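Local coordinates for inositol 2-dehydrogenase (Sinorhizobium meliloti, PDB 4HKT), which catalyses the NAD+-dependent oxidation of myo-inositol to 2-keto-myo-inositol (scyllo-inosose), the first step in the degradation of myo-inositol to acetyl-CoA, at residues B[123-129]-B[279-283]; B[167-171]-B[315-319]; B[30-34]-B[58-64]. The contacts are given in a common frame with arbitrary orientation. Residues are numbered along the deposited sequence.

Interaction 1 of 3, residues B[123-129]-B[279-283]. With EDO (1,2-ethanediol), chain S.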
ATOM      1  N   ARG B 123      13.799 -11.536  16.885  1.00 20.80           N
ATOM      2  CA  ARG B 123      12.868 -10.524  16.419  1.00 19.78           C
ATOM      3  C   ARG B 123      13.157  -9.169  16.999  1.00 19.79           C
ATOM      4  O   ARG B 123      12.872  -8.164  16.371  1.00 20.25           O
ATOM      5  CB  ARG B 123      11.414 -10.951  16.627  1.00 20.04           C
ATOM      6  CG  ARG B 123      11.103 -12.209  15.856  1.00 21.17           C
ATOM      7  CD  ARG B 123       9.677 -12.667  16.079  1.00 20.92           C
ATOM      8  NE  ARG B 123       9.540 -14.063  15.680  1.00 22.38           N
ATOM      9  CZ  ARG B 123       8.425 -14.784  15.807  1.00 24.79           C
ATOM     10  NH1 ARG B 123       7.330 -14.246  16.342  1.00 23.79           N
ATOM     11  NH2 ARG B 123       8.398 -16.055  15.396  1.00 23.62           N
ATOM     12  N   ARG B 124      13.780  -9.123  18.153  1.00 20.51           N
ATOM     13  CA  ARG B 124      14.179  -7.859  18.710  1.00 22.57           C
ATOM     14  C   ARG B 124      15.272  -7.125  17.868  1.00 24.14           C
ATOM     15  O   ARG B 124      15.509  -5.947  18.108  1.00 23.67           O
ATOM     16  CB  ARG B 124      14.718  -8.052  20.107  1.00 22.27           C
ATOM     17  CG  ARG B 124      13.729  -8.423  21.175  1.00 23.16           C
ATOM     18  CD  ARG B 124      14.442  -8.352  22.487  1.00 24.17           C
ATOM     19  NE  ARG B 124      13.558  -8.708  23.564  1.00 26.67           N
ATOM     20  CZ  ARG B 124      13.560  -8.120  24.743  1.00 25.68           C
ATOM     21  NH1 ARG B 124      14.430  -7.131  25.025  1.00 27.61           N
ATOM     22  NH2 ARG B 124      12.694  -8.531  25.659  1.00 24.55           N
ATOM     23  N   PHE B 125      15.940  -7.840  16.947  1.00 23.04           N
ATOM     24  CA  PHE B 125      17.031  -7.291  16.116  1.00 25.27           C
ATOM     25  C   PHE B 125      16.626  -7.063  14.656  1.00 24.53           C
ATOM     26  O   PHE B 125      17.444  -6.634  13.827  1.00 24.84           O
ATOM     27  CB  PHE B 125      18.265  -8.216  16.205  1.00 24.60           C
ATOM     28  CG  PHE B 125      18.847  -8.285  17.567  1.00 25.76           C
ATOM     29  CD1 PHE B 125      19.567  -7.229  18.064  1.00 26.12           C
ATOM     30  CD2 PHE B 125      18.633  -9.389  18.385  1.00 25.57           C
ATOM     31  CE1 PHE B 125      20.099  -7.266  19.347  1.00 28.96           C
ATOM     32  CE2 PHE B 125      19.171  -9.438  19.650  1.00 26.23           C
ATOM     33  CZ  PHE B 125      19.896  -8.369  20.146  1.00 27.59           C
ATOM     34  N   ASP B 126      15.367  -7.371  14.328  1.00 23.75           N
ATOM     35  CA  ASP B 126      14.824  -7.099  12.999  1.00 22.16           C
ATOM     36  C   ASP B 126      14.809  -5.585  12.749  1.00 22.60           C
ATOM     37  O   ASP B 126      14.353  -4.823  13.625  1.00 20.88           O
ATOM     38  CB  ASP B 126      13.391  -7.635  12.889  1.00 22.52           C
ATOM     39  CG  ASP B 126      12.797  -7.377  11.545  1.00 21.65           C
ATOM     40  OD1 ASP B 126      13.398  -7.864  10.527  1.00 20.95           O
ATOM     41  OD2 ASP B 126      11.798  -6.609  11.486  1.00 21.29           O
ATOM     42  N   PRO B 127      15.283  -5.133  11.564  1.00 23.16           N
ATOM     43  CA  PRO B 127      15.333  -3.669  11.370  1.00 23.69           C
ATOM     44  C   PRO B 127      13.963  -2.997  11.437  1.00 21.42           C
ATOM     45  O   PRO B 127      13.857  -1.893  11.953  1.00 20.80           O
ATOM     46  CB  PRO B 127      15.942  -3.498   9.973  1.00 25.05           C
ATOM     47  CG  PRO B 127      16.535  -4.805   9.622  1.00 26.89           C
ATOM     48  CD  PRO B 127      15.765  -5.861  10.383  1.00 24.85           C
ATOM     49  N   HIS B 128      12.920  -3.689  10.989  1.00 20.19           N
ATOM     50  CA  HIS B 128      11.562  -3.128  11.004  1.00 20.87           C
ATOM     51  C   HIS B 128      10.986  -3.069  12.396  1.00 20.37           C
ATOM     52  O   HIS B 128      10.474  -2.030  12.837  1.00 20.78           O
ATOM     53  CB  HIS B 128      10.668  -3.928  10.043  1.00 22.13           C
ATOM     54  CG  HIS B 128      11.390  -4.303   8.797  1.00 24.17           C
ATOM     55  ND1 HIS B 128      11.635  -3.392   7.796  1.00 24.71           N
ATOM     56  CD2 HIS B 128      12.037  -5.436   8.442  1.00 26.05           C
ATOM     57  CE1 HIS B 128      12.340  -3.970   6.841  1.00 26.53           C
ATOM     58  NE2 HIS B 128      12.628  -5.201   7.225  1.00 25.51           N
ATOM     59  N   PHE B 129      11.102  -4.170  13.136  1.00 20.48           N
ATOM     60  CA  PHE B 129      10.635  -4.150  14.507  1.00 19.99           C
ATOM     61  C   PHE B 129      11.430  -3.205  15.405  1.00 20.64           C
ATOM     62  O   PHE B 129      10.854  -2.562  16.298  1.00 20.57           O
ATOM     63  CB  PHE B 129      10.593  -5.550  15.096  1.00 19.76           C
ATOM     64  CG  PHE B 129       9.717  -6.521  14.352  1.00 19.37           C
ATOM     65  CD1 PHE B 129       8.621  -6.107  13.602  1.00 18.59           C
ATOM     66  CD2 PHE B 129       9.985  -7.873  14.421  1.00 19.53           C
ATOM     67  CE1 PHE B 129       7.844  -7.016  12.927  1.00 17.77           C
ATOM     68  CE2 PHE B 129       9.179  -8.797  13.784  1.00 19.40           C
ATOM     69  CZ  PHE B 129       8.095  -8.365  13.046  1.00 19.76           C
ATOM     70  N   ARG B 279      13.194 -14.605   6.252  1.00 22.78           N
ATOM     71  CA  ARG B 279      12.547 -13.404   6.810  1.00 21.02           C
ATOM     72  C   ARG B 279      13.513 -12.643   7.720  1.00 21.75           C
ATOM     73  O   ARG B 279      13.540 -11.392   7.716  1.00 23.70           O
ATOM     74  CB  ARG B 279      11.223 -13.732   7.589  1.00 19.47           C
ATOM     75  CG  ARG B 279      10.732 -12.591   8.507  1.00 19.43           C
ATOM     76  CD  ARG B 279      10.132 -11.419   7.740  1.00 18.96           C
ATOM     77  NE  ARG B 279       9.650 -10.295   8.554  1.00 19.82           N
ATOM     78  CZ  ARG B 279      10.422  -9.367   9.127  1.00 19.90           C
ATOM     79  NH1 ARG B 279      11.741  -9.405   8.984  1.00 19.53           N
ATOM     80  NH2 ARG B 279       9.888  -8.383   9.834  1.00 20.45           N
ATOM     81  N   TYR B 280      14.311 -13.370   8.489  1.00 20.75           N
ATOM     82  CA  TYR B 280      15.110 -12.727   9.532  1.00 21.50           C
ATOM     83  C   TYR B 280      16.638 -12.652   9.314  1.00 23.45           C
ATOM     84  O   TYR B 280      17.392 -12.407  10.261  1.00 23.71           O
ATOM     85  CB  TYR B 280      14.762 -13.367  10.882  1.00 21.93           C
ATOM     86  CG  TYR B 280      13.355 -12.963  11.362  1.00 22.08           C
ATOM     87  CD1 TYR B 280      13.040 -11.635  11.598  1.00 20.89           C
ATOM     88  CD2 TYR B 280      12.368 -13.928  11.606  1.00 22.06           C
ATOM     89  CE1 TYR B 280      11.769 -11.254  12.021  1.00 20.43           C
ATOM     90  CE2 TYR B 280      11.099 -13.572  12.054  1.00 21.61           C
ATOM     91  CZ  TYR B 280      10.801 -12.238  12.251  1.00 21.63           C
ATOM     92  OH  TYR B 280       9.551 -11.869  12.672  1.00 21.06           O
ATOM     93  N   THR B 281      17.082 -12.760   8.069  1.00 26.29           N
ATOM     94  CA  THR B 281      18.523 -12.703   7.776  1.00 28.04           C
ATOM     95  C   THR B 281      19.218 -11.445   8.349  1.00 27.05           C
ATOM     96  O   THR B 281      20.258 -11.574   9.014  1.00 23.03           O
ATOM     97  CB  THR B 281      18.833 -12.837   6.287  1.00 29.81           C
ATOM     98  OG1 THR B 281      18.451 -11.640   5.634  1.00 41.54           O
ATOM     99  CG2 THR B 281      18.090 -13.995   5.676  1.00 27.08           C
ATOM    100  N   GLU B 282      18.638 -10.262   8.164  1.00 24.12           N
ATOM    101  CA  GLU B 282      19.227  -9.072   8.754  1.00 27.06           C
ATOM    102  C   GLU B 282      19.193  -9.150  10.279  1.00 24.75           C
ATOM    103  O   GLU B 282      20.131  -8.711  10.971  1.00 22.48           O
ATOM    104  CB  GLU B 282      18.536  -7.788   8.270  1.00 29.94           C
ATOM    105  CG  GLU B 282      18.808  -7.436   6.817  1.00 34.72           C
ATOM    106  CD  GLU B 282      17.826  -6.415   6.308  1.00 39.16           C
ATOM    107  OE1 GLU B 282      18.149  -5.210   6.345  1.00 43.64           O
ATOM    108  OE2 GLU B 282      16.715  -6.822   5.921  1.00 44.66           O
ATOM    109  N   ALA B 283      18.103  -9.694  10.821  1.00 21.98           N
ATOM    110  CA  ALA B 283      17.986  -9.793  12.265  1.00 20.63           C
ATOM    111  C   ALA B 283      19.091 -10.671  12.854  1.00 20.52           C
ATOM    112  O   ALA B 283      19.723 -10.275  13.835  1.00 20.54           O
ATOM    113  CB  ALA B 283      16.596 -10.287  12.667  1.00 22.12           C
TER
HETATM  114  C1  EDO S 402      12.143  -4.404  27.708  1.00 41.56           C
HETATM  115  O1  EDO S 402      12.803  -4.180  26.455  1.00 40.51           O
HETATM  116  C2  EDO S 402      11.780  -5.889  27.876  1.00 39.97           C
HETATM  117  O2  EDO S 402      12.913  -6.744  27.602  1.00 38.18           O
HETATM  118  O   HOH W   1      15.457  -9.405   9.624  1.00 23.41           O
HETATM  119  O   HOH W   2      14.009  -7.059   5.963  1.00 40.14           O

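Interaction 2 of 3, residues B[167-171]-B[315-319]. With EDO (1,2-ethanediol), chain X.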
ATOM      1  N   GLY B 167       4.588 -27.407  23.666  1.00 16.50           N
ATOM      2  CA  GLY B 167       3.303 -26.923  23.196  1.00 17.04           C
ATOM      3  C   GLY B 167       3.401 -25.538  22.606  1.00 16.72           C
ATOM      4  O   GLY B 167       4.436 -24.867  22.728  1.00 15.46           O
ATOM      5  N   ILE B 168       2.334 -25.148  21.904  1.00 16.92           N
ATOM      6  CA  ILE B 168       2.377 -23.979  21.051  1.00 15.81           C
ATOM      7  C   ILE B 168       2.769 -22.712  21.823  1.00 14.93           C
ATOM      8  O   ILE B 168       3.530 -21.865  21.305  1.00 14.43           O
ATOM      9  CB  ILE B 168       1.037 -23.780  20.305  1.00 15.81           C
ATOM     10  CG1 ILE B 168       1.143 -22.652  19.293  1.00 15.78           C
ATOM     11  CG2 ILE B 168      -0.098 -23.440  21.286  1.00 16.22           C
ATOM     12  CD1 ILE B 168      -0.021 -22.641  18.339  1.00 15.56           C
ATOM     13  N   PHE B 169       2.336 -22.595  23.076  1.00 14.76           N
ATOM     14  CA  PHE B 169       2.647 -21.369  23.844  1.00 14.54           C
ATOM     15  C   PHE B 169       4.122 -21.267  24.157  1.00 16.82           C
ATOM     16  O   PHE B 169       4.705 -20.196  24.057  1.00 15.41           O
ATOM     17  CB  PHE B 169       1.830 -21.313  25.109  1.00 14.85           C
ATOM     18  CG  PHE B 169       0.344 -21.120  24.857  1.00 14.89           C
ATOM     19  CD1 PHE B 169      -0.117 -19.959  24.239  1.00 15.04           C
ATOM     20  CD2 PHE B 169      -0.579 -22.074  25.259  1.00 16.04           C
ATOM     21  CE1 PHE B 169      -1.465 -19.760  24.021  1.00 15.24           C
ATOM     22  CE2 PHE B 169      -1.934 -21.886  25.031  1.00 16.86           C
ATOM     23  CZ  PHE B 169      -2.380 -20.719  24.415  1.00 16.09           C
ATOM     24  N   ARG B 170       4.725 -22.399  24.525  1.00 17.43           N
ATOM     25  CA  ARG B 170       6.157 -22.456  24.825  1.00 18.10           C
ATOM     26  C   ARG B 170       7.028 -22.434  23.581  1.00 17.81           C
ATOM     27  O   ARG B 170       8.150 -21.947  23.624  1.00 17.27           O
ATOM     28  CB  ARG B 170       6.479 -23.662  25.709  1.00 17.11           C
ATOM     29  CG  ARG B 170       5.701 -23.652  27.012  1.00 17.16           C
ATOM     30  CD  ARG B 170       6.234 -24.649  28.041  1.00 18.64           C
ATOM     31  NE  ARG B 170       5.450 -24.679  29.281  1.00 20.08           N
ATOM     32  CZ  ARG B 170       4.364 -25.406  29.499  1.00 20.29           C
ATOM     33  NH1 ARG B 170       3.881 -26.190  28.555  1.00 20.46           N
ATOM     34  NH2 ARG B 170       3.743 -25.336  30.690  1.00 20.50           N
ATOM     35  N   ASP B 171       6.509 -22.937  22.469  1.00 18.80           N
ATOM     36  CA  ASP B 171       7.322 -23.139  21.274  1.00 17.92           C
ATOM     37  C   ASP B 171       7.195 -22.014  20.266  1.00 19.16           C
ATOM     38  O   ASP B 171       8.197 -21.658  19.617  1.00 17.91           O
ATOM     39  CB  ASP B 171       7.008 -24.458  20.580  1.00 17.48           C
ATOM     40  CG  ASP B 171       7.883 -24.695  19.343  1.00 19.52           C
ATOM     41  OD1 ASP B 171       9.080 -24.947  19.539  1.00 21.42           O
ATOM     42  OD2 ASP B 171       7.391 -24.640  18.189  1.00 19.38           O
ATOM     43  N   ALA B 315       4.258 -17.886  28.899  1.00 13.84           N
ATOM     44  CA  ALA B 315       3.722 -19.080  28.255  1.00 14.08           C
ATOM     45  C   ALA B 315       3.066 -20.013  29.282  1.00 14.38           C
ATOM     46  O   ALA B 315       1.966 -20.536  29.029  1.00 14.46           O
ATOM     47  CB  ALA B 315       4.793 -19.816  27.424  1.00 13.68           C
ATOM     48  N   ASP B 316       3.729 -20.237  30.409  1.00 14.99           N
ATOM     49  CA  ASP B 316       3.192 -21.155  31.444  1.00 16.70           C
ATOM     50  C   ASP B 316       1.811 -20.646  31.952  1.00 16.95           C
ATOM     51  O   ASP B 316       0.865 -21.446  32.148  1.00 15.52           O
ATOM     52  CB  ASP B 316       4.151 -21.275  32.633  1.00 17.27           C
ATOM     53  CG  ASP B 316       5.410 -22.093  32.332  1.00 18.72           C
ATOM     54  OD1 ASP B 316       5.438 -22.921  31.396  1.00 20.16           O
ATOM     55  OD2 ASP B 316       6.402 -21.891  33.058  1.00 20.59           O
ATOM     56  N   ALA B 317       1.730 -19.323  32.172  1.00 15.05           N
ATOM     57  CA  ALA B 317       0.489 -18.688  32.538  1.00 15.88           C
ATOM     58  C   ALA B 317      -0.559 -18.854  31.450  1.00 16.03           C
ATOM     59  O   ALA B 317      -1.707 -19.123  31.778  1.00 16.32           O
ATOM     60  CB  ALA B 317       0.689 -17.208  32.897  1.00 14.75           C
ATOM     61  N   ALA B 318      -0.187 -18.706  30.167  1.00 15.66           N
ATOM     62  CA  ALA B 318      -1.146 -18.972  29.089  1.00 16.33           C
ATOM     63  C   ALA B 318      -1.719 -20.387  29.090  1.00 15.81           C
ATOM     64  O   ALA B 318      -2.898 -20.550  28.855  1.00 18.15           O
ATOM     65  CB  ALA B 318      -0.586 -18.635  27.693  1.00 15.34           C
ATOM     66  N   VAL B 319      -0.887 -21.387  29.348  1.00 16.36           N
ATOM     67  CA  VAL B 319      -1.305 -22.780  29.394  1.00 16.06           C
ATOM     68  C   VAL B 319      -2.356 -22.980  30.499  1.00 16.71           C
ATOM     69  O   VAL B 319      -3.396 -23.592  30.245  1.00 15.63           O
ATOM     70  CB  VAL B 319      -0.076 -23.704  29.632  1.00 17.04           C
ATOM     71  CG1 VAL B 319      -0.454 -25.169  29.796  1.00 17.58           C
ATOM     72  CG2 VAL B 319       0.944 -23.627  28.465  1.00 17.05           C
TER
HETATM   73  C1  EDO X 407       8.308 -23.376  15.325  1.00 43.23           C
HETATM   74  O1  EDO X 407       8.660 -24.536  16.077  1.00 35.81           O
HETATM   75  C2  EDO X 407       7.976 -22.178  16.222  1.00 43.41           C
HETATM   76  O2  EDO X 407       7.143 -21.267  15.502  1.00 37.53           O

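Interaction 3 of 3, residues B[30-34]-B[58-64]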
ATOM      1  N   LEU B  30      34.203 -18.297  12.535  1.00 38.02           N
ATOM      2  CA  LEU B  30      33.706 -19.610  12.875  1.00 39.41           C
ATOM      3  C   LEU B  30      34.868 -20.608  12.826  1.00 41.96           C
ATOM      4  O   LEU B  30      35.443 -20.862  11.767  1.00 40.72           O
ATOM      5  CB  LEU B  30      32.598 -20.029  11.915  1.00 38.33           C
ATOM      6  CG  LEU B  30      31.956 -21.373  12.231  1.00 39.47           C
ATOM      7  CD1 LEU B  30      31.303 -21.351  13.608  1.00 41.10           C
ATOM      8  CD2 LEU B  30      30.923 -21.705  11.178  1.00 39.85           C
ATOM      9  N   VAL B  31      35.192 -21.161  13.989  1.00 42.87           N
ATOM     10  CA  VAL B  31      36.355 -22.029  14.196  1.00 41.52           C
ATOM     11  C   VAL B  31      35.945 -23.497  14.207  1.00 43.07           C
ATOM     12  O   VAL B  31      36.612 -24.325  13.586  1.00 47.27           O
ATOM     13  CB  VAL B  31      37.042 -21.685  15.544  1.00 40.22           C
ATOM     14  CG1 VAL B  31      38.154 -22.668  15.879  1.00 40.18           C
ATOM     15  CG2 VAL B  31      37.566 -20.260  15.513  1.00 39.17           C
ATOM     16  N   ALA B  32      34.856 -23.822  14.908  1.00 39.14           N
ATOM     17  CA  ALA B  32      34.464 -25.213  15.103  1.00 39.20           C
ATOM     18  C   ALA B  32      32.960 -25.419  15.073  1.00 39.87           C
ATOM     19  O   ALA B  32      32.207 -24.576  15.553  1.00 37.64           O
ATOM     20  CB  ALA B  32      35.033 -25.737  16.407  1.00 39.66           C
ATOM     21  N   VAL B  33      32.537 -26.520  14.464  1.00 39.67           N
ATOM     22  CA  VAL B  33      31.153 -26.967  14.515  1.00 42.01           C
ATOM     23  C   VAL B  33      31.079 -28.329  15.185  1.00 41.09           C
ATOM     24  O   VAL B  33      31.977 -29.150  15.016  1.00 37.96           O
ATOM     25  CB  VAL B  33      30.553 -27.134  13.114  1.00 45.13           C
ATOM     26  CG1 VAL B  33      29.083 -27.564  13.203  1.00 45.18           C
ATOM     27  CG2 VAL B  33      30.684 -25.842  12.344  1.00 50.96           C
ATOM     28  N   ALA B  34      29.986 -28.563  15.915  1.00 36.77           N
ATOM     29  CA  ALA B  34      29.669 -29.856  16.480  1.00 35.72           C
ATOM     30  C   ALA B  34      28.181 -30.192  16.248  1.00 37.50           C
ATOM     31  O   ALA B  34      27.336 -29.293  16.102  1.00 30.84           O
ATOM     32  CB  ALA B  34      30.008 -29.877  17.962  1.00 37.03           C
ATOM     33  N   ILE B  58      35.197 -28.412  22.190  1.00 32.42           N
ATOM     34  CA  ILE B  58      34.852 -26.988  22.173  1.00 30.37           C
ATOM     35  C   ILE B  58      34.824 -26.429  23.593  1.00 29.69           C
ATOM     36  O   ILE B  58      35.386 -25.368  23.842  1.00 32.24           O
ATOM     37  CB  ILE B  58      33.551 -26.732  21.376  1.00 33.02           C
ATOM     38  CG1 ILE B  58      33.794 -27.024  19.894  1.00 34.42           C
ATOM     39  CG2 ILE B  58      33.076 -25.293  21.545  1.00 34.43           C
ATOM     40  CD1 ILE B  58      32.536 -27.321  19.086  1.00 35.55           C
ATOM     41  N   GLU B  59      34.226 -27.157  24.538  1.00 28.95           N
ATOM     42  CA  GLU B  59      34.286 -26.771  25.964  1.00 29.75           C
ATOM     43  C   GLU B  59      35.720 -26.524  26.483  1.00 31.82           C
ATOM     44  O   GLU B  59      35.991 -25.504  27.146  1.00 28.52           O
ATOM     45  CB  GLU B  59      33.605 -27.843  26.806  1.00 31.53           C
ATOM     46  CG  GLU B  59      33.366 -27.528  28.286  1.00 31.05           C
ATOM     47  CD  GLU B  59      32.701 -28.691  29.005  1.00 33.01           C
ATOM     48  OE1 GLU B  59      32.827 -29.838  28.514  1.00 36.09           O
ATOM     49  OE2 GLU B  59      32.059 -28.491  30.054  1.00 31.00           O
ATOM     50  N   ALA B  60      36.632 -27.456  26.202  1.00 31.43           N
ATOM     51  CA  ALA B  60      38.014 -27.356  26.728  1.00 33.84           C
ATOM     52  C   ALA B  60      38.901 -26.404  25.926  1.00 34.92           C
ATOM     53  O   ALA B  60      39.917 -25.950  26.439  1.00 39.42           O
ATOM     54  CB  ALA B  60      38.666 -28.736  26.785  1.00 36.03           C
ATOM     55  N   ALA B  61      38.500 -26.070  24.697  1.00 35.81           N
ATOM     56  CA  ALA B  61      39.351 -25.286  23.779  1.00 37.14           C
ATOM     57  C   ALA B  61      39.714 -23.886  24.228  1.00 38.32           C
ATOM     58  O   ALA B  61      38.853 -23.054  24.502  1.00 40.98           O
ATOM     59  CB  ALA B  61      38.727 -25.223  22.395  1.00 36.84           C
ATOM     60  N   ALA B  62      41.013 -23.614  24.243  1.00 41.17           N
ATOM     61  CA  ALA B  62      41.541 -22.272  24.463  1.00 42.02           C
ATOM     62  C   ALA B  62      41.255 -21.331  23.288  1.00 40.12           C
ATOM     63  O   ALA B  62      41.167 -20.119  23.461  1.00 42.72           O
ATOM     64  CB  ALA B  62      43.048 -22.345  24.710  1.00 46.65           C
ATOM     65  N   ASP B  63      41.102 -21.889  22.094  1.00 41.51           N
ATOM     66  CA  ASP B  63      40.844 -21.082  20.907  1.00 41.22           C
ATOM     67  C   ASP B  63      39.337 -20.883  20.591  1.00 41.18           C
ATOM     68  O   ASP B  63      38.957 -20.710  19.425  1.00 39.62           O
ATOM     69  CB  ASP B  63      41.563 -21.693  19.714  1.00 41.28           C
ATOM     70  CG  ASP B  63      40.931 -22.961  19.246  1.00 45.24           C
ATOM     71  OD1 ASP B  63      40.315 -23.683  20.076  1.00 46.01           O
ATOM     72  OD2 ASP B  63      41.056 -23.246  18.034  1.00 46.17           O
ATOM     73  N   ILE B  64      38.490 -20.924  21.624  1.00 39.16           N
ATOM     74  CA  ILE B  64      37.079 -20.586  21.492  1.00 35.49           C
ATOM     75  C   ILE B  64      36.744 -19.518  22.547  1.00 31.33           C
ATOM     76  O   ILE B  64      37.015 -19.707  23.730  1.00 33.52           O
ATOM     77  CB  ILE B  64      36.188 -21.825  21.671  1.00 35.43           C
ATOM     78  CG1 ILE B  64      36.475 -22.881  20.605  1.00 35.59           C
ATOM     79  CG2 ILE B  64      34.720 -21.437  21.636  1.00 35.68           C
ATOM     80  CD1 ILE B  64      36.117 -22.499  19.181  1.00 36.23           C
TER

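Interaction 1 of 3, residues B[123-129]-B[279-283]
Arg279 NH2 lies over one face of the Phe129 ring, 3.7 Å from Phe129 CZ, and the same guanidinium grips Asp126 in a two-pronged salt bridge: Arg279 NH1 lies 2.7 Å from Asp126 OD1 and Arg279 NH2 lies 3.1 Å from Asp126 OD2. The carboxylate does double duty. Asp126 is the N-cap of helix 127-137, and its OD2 accepts from Phe129 N at 3.0 Å and, weakly, from His128 N at 3.2 Å, so the arginine is tied directly to a helix start. This helix begins a few residues after strand 117-120, the edge strand of the Rossmann sheet, beyond a 3-10 turn at 123-125, at the passage into the C-terminal domain of the Gfo/Idh/MocA fold; the contact sets its first turn against the start of helix 281-297. There Ala283 CB packs 3.6 Å from Asp126 N, while Ala283 CA makes a CA-H...O contact of 3.6 Å with Phe125 O. A water accepts from Ala283 N and lies within hydrogen-bonding distance of Asp126 OD1. Tyr280 CE1 is 4.0 Å from Phe129 CE2, and the tyrosine hydroxyl is hydrogen-bonded to Gln238. A second water joins His128 NE2 to Glu282 OE2, and His128 ND1 is hydrogen-bonded to the backbone of Ser258 of the second subunit, another copy of the protein; Val257 of that subunit packs on Pro127.

Interaction 2 of 3, residues B[167-171]-B[315-319]
Arg170 and Asp316 form the polar link between helix 168-184 and helix 305-324, a salt bridge in which a single carboxylate oxygen takes both bonds: Arg170 NE donates to Asp316 OD1 at 2.8 Å and Arg170 NH2 donates to the same Asp316 OD1 at 3.0 Å, the latter weakly. The CA-to-CB bond of Asp316 points away from helix 168-184, yet its carboxylate still meets the guanidinium near the plane of that group. On another side of helix 168-184, Asp171 is salt-bridged to Arg230, and O1 of an ethanediol, probably from the crystallisation liquor, donates a very short bond of 2.5 Å to Asp171 OD2. Arg170 NH1 is held by the carbonyl of Gly166, and Val319 CG2 sits over one face of the guanidinium, 3.9 Å from Arg170 NH1. Away from the ion pair the contact is mostly apolar. Ala315 CB lies 3.4 Å from Phe169 O and 4.0 Å from Phe169 CB, with Phe169 CA and Ala315 CA 5.1 Å apart, an approach that the small alanine permits. One turn on, Ala318 CB stands over the Phe169 ring in a CH-pi contact, 3.8 Å from the centroid and 15° off the normal. Val212 and Val214 of strand 211-218 also touch Phe169, while Val191 and Ala193 of strand 188-196 touch Ala318; the helices thus pack on the mixed sheet of the C-terminal domain. The one salt bridge between the segments therefore joins partly exposed residues, whereas the buried part depends on the close fit of alanine methyls against the Phe169 backbone and ring.

Interaction 3 of 3, residues B[30-34]-B[58-64]
Ile58, in the last turn of helix 55-60, opens the contact. Its CA-to-CB bond points toward strand 28-34; Ile58 CG1 lies 3.9 Å from Ala32 CB and Ile58 CD1 3.8 Å from Ala34 CB. Ala32 and Ala34 project to the same face and leave room for the isoleucine, while Val33 between them points to the other face, onto helix 38-48. After Ala61 leaves helical geometry, a type I turn from Ala61 to Ile64 brings the chain round towards strand 66-69. This is the Rossmann arrangement of the NAD-binding domain, a parallel sheet with helices on both faces; strand 28-34 runs between strands 51-52 and 4-9, and Leu9 of the latter also touches Ile58 and Ala34. Within the turn, Asp63 OD2 comes to 3.7 Å from Val31 CG1, but its carboxylate is salt-bridged to Arg53. Val31 has backbone angles in the helical range (-100°/-45°), so Val31 and Ala32, though consecutive, both point toward 58-64. Ile64 ends the segment: its CB leaves sideways to the strand, and with chi1 and chi2 both m Ile64 CD1 swings in to 3.8 Å from Val31 CB and 4.4 Å from Ala32 CB.

In the fold
From the N terminus, interaction 3 comes first and closes a short loop, its nearer ends 24 residues apart, wholly within the Rossmann domain; it fastens the end of helix 55-60 and the following turn to strand 28-34. The other two contacts open only after it has closed. Interaction 1 starts at 123-129, at the passage from the Rossmann domain to the C-terminal domain, and interaction 2 at 167-171; they close in the same order, at 279-283 and 315-319, so their long loops cross. Interaction 1 brings helix 281-297 back to that passage, and interaction 2 joins helices 168-184 and 305-324 on the mixed sheet. Their centres lie 23 Å apart, on opposite sides of the chain's centre.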